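Local coordinates for protein delta-1-pyrroline-5-carboxylate dehydrogenase, mitochondrial (PDB 4E3X) that oxidises L-glutamate gamma-semialdehyde to glutamate with NAD+, the second step of mitochondrial proline degradation, at residues Ser373-Gly378 with Val429-Ile434. Residues are numbered along the deposited sequence; the frame is centred on the assembly and turned at random.
Sequences SRIKVG and VEPCII
V377 has CG1 anti to its backbone N (chi1 177°), which sets CG2 beside that N and turns it to the ring of P431. In I375 a chi1 of -64° puts CG1 beside N and leaves CG2 anti to it, and this methyl reaches the same ring. The contact is apolar packing in the aldehyde dehydrogenase fold. It joins the loop after helix 361-372 to strand 428-436, part of a mixed sheet, at the break before its 432-434 portion.

P431 is the shared partner. V377 points its CG2 methyl at the CD corner of the ring, 3.8 Å from P431 CD. I375 passes alongside, its side chain running the opposite way. Its CG2 is 4.0 Å from P431 CG, and its CD1 comes to 4.1 Å from that same CG. Two branches of one isoleucine thus touch one ring carbon. The ring of P431 is buried, and F341 of helix 329-341 packs on both P431 and I375. F388 touches both V377 and P431. W557 of the second subunit packs on I375, which places this corner of the fold near the dimer partner.

The strand segment is also tied to its neighbours by hydrogen bonds. P431 O accepts one from H372 NE2, at the end of the helix that leads into the loop. C432 pairs through its backbone with P451 and L453, and I433 with L416.

The segments bury 180 Å² between them, both sides summed. P431 and V377 account for most of it. V377 CG1 also lies 4.3 Å from the carbonyl oxygen V429 O. E430 borders the patch. Its side chain crosses that of the valine at a slant, and OE2 lies 3.9 Å from V377 CG2.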
loop_
_atom_site.group_PDB
_atom_site.type_symbol
_atom_site.label_atom_id
_atom_site.label_comp_id
_atom_site.label_asym_id
_atom_site.label_seq_id
_atom_site.Cartn_x
_atom_site.Cartn_y
_atom_site.Cartn_z
ATOM N N SER B 373 30.320 -11.674 -32.073
ATOM C CA SER B 373 30.580 -11.423 -33.484
ATOM C C SER B 373 29.419 -11.881 -34.365
ATOM O O SER B 373 29.360 -11.544 -35.545
ATOM C CB SER B 373 31.880 -12.111 -33.923
ATOM O OG SER B 373 31.738 -13.520 -33.926
ATOM N N ARG B 374 28.501 -12.649 -33.786
ATOM C CA ARG B 374 27.367 -13.184 -34.534
ATOM C C ARG B 374 26.074 -12.399 -34.303
ATOM O O ARG B 374 25.052 -12.679 -34.929
ATOM C CB ARG B 374 27.142 -14.653 -34.176
ATOM N N ILE B 375 26.115 -11.424 -33.400
ATOM C CA ILE B 375 24.931 -10.622 -33.095
ATOM C C ILE B 375 24.657 -9.628 -34.214
ATOM O O ILE B 375 25.503 -8.797 -34.539
ATOM C CB ILE B 375 25.087 -9.857 -31.773
ATOM C CG1 ILE B 375 25.195 -10.841 -30.608
ATOM C CG2 ILE B 375 23.918 -8.892 -31.573
ATOM C CD1 ILE B 375 25.524 -10.186 -29.279
ATOM N N LYS B 376 23.472 -9.728 -34.804
ATOM C CA LYS B 376 23.091 -8.854 -35.903
ATOM C C LYS B 376 22.250 -7.688 -35.403
ATOM O O LYS B 376 21.203 -7.885 -34.780
ATOM C CB LYS B 376 22.310 -9.632 -36.962
ATOM N N VAL B 377 22.719 -6.477 -35.681
ATOM C CA VAL B 377 21.988 -5.257 -35.365
ATOM C C VAL B 377 21.488 -4.646 -36.673
ATOM O O VAL B 377 22.261 -4.464 -37.617
ATOM C CB VAL B 377 22.882 -4.252 -34.604
ATOM C CG1 VAL B 377 22.134 -2.954 -34.350
ATOM C CG2 VAL B 377 23.385 -4.866 -33.295
ATOM N N GLY B 378 20.192 -4.364 -36.751
ATOM C CA GLY B 378 19.623 -3.856 -37.987
ATOM C C GLY B 378 18.144 -3.528 -37.889
ATOM O O GLY B 378 17.598 -3.401 -36.797
ATOM N N VAL B 429 23.469 1.448 -31.945
ATOM C CA VAL B 429 24.591 1.180 -31.050
ATOM C C VAL B 429 24.908 -0.310 -31.088
ATOM O O VAL B 429 24.020 -1.139 -30.887
ATOM C CB VAL B 429 24.241 1.571 -29.597
ATOM C CG1 VAL B 429 25.432 1.339 -28.670
ATOM C CG2 VAL B 429 23.777 3.021 -29.538
ATOM N N GLU B 430 26.166 -0.656 -31.359
ATOM C CA GLU B 430 26.579 -2.055 -31.314
ATOM C C GLU B 430 26.549 -2.566 -29.874
ATOM O O GLU B 430 26.719 -1.786 -28.933
ATOM C CB GLU B 430 27.989 -2.220 -31.887
ATOM C CG GLU B 430 28.104 -1.862 -33.360
ATOM C CD GLU B 430 27.165 -2.671 -34.239
ATOM O OE1 GLU B 430 26.535 -2.075 -35.140
ATOM O OE2 GLU B 430 27.060 -3.901 -34.038
ATOM N N PRO B 431 26.343 -3.881 -29.694
ATOM C CA PRO B 431 26.453 -4.412 -28.335
ATOM C C PRO B 431 27.885 -4.242 -27.843
ATOM O O PRO B 431 28.829 -4.432 -28.616
ATOM C CB PRO B 431 26.103 -5.894 -28.506
ATOM C CG PRO B 431 26.397 -6.198 -29.932
ATOM C CD PRO B 431 26.081 -4.939 -30.686
ATOM N N CYS B 432 28.043 -3.866 -26.580
ATOM C CA CYS B 432 29.362 -3.576 -26.047
ATOM C C CYS B 432 29.615 -4.365 -24.774
ATOM O O CYS B 432 28.789 -4.370 -23.867
ATOM C CB CYS B 432 29.505 -2.075 -25.777
ATOM S SG CYS B 432 31.160 -1.556 -25.259
ATOM N N ILE B 433 30.764 -5.030 -24.716
ATOM C CA ILE B 433 31.195 -5.747 -23.524
ATOM C C ILE B 433 32.454 -5.081 -23.004
ATOM O O ILE B 433 33.426 -4.919 -23.743
ATOM C CB ILE B 433 31.477 -7.231 -23.813
ATOM C CG1 ILE B 433 30.251 -7.893 -24.451
ATOM C CG2 ILE B 433 31.887 -7.949 -22.539
ATOM C CD1 ILE B 433 30.488 -9.323 -24.916
ATOM N N ILE B 434 32.421 -4.701 -21.732
ATOM C CA ILE B 434 33.498 -3.958 -21.092
ATOM C C ILE B 434 33.951 -4.735 -19.870
ATOM O O ILE B 434 33.113 -5.297 -19.157
ATOM C CB ILE B 434 32.982 -2.569 -20.641
ATOM C CG1 ILE B 434 32.620 -1.719 -21.863
ATOM C CG2 ILE B 434 33.985 -1.863 -19.717
ATOM C CD1 ILE B 434 31.716 -0.549 -21.544
#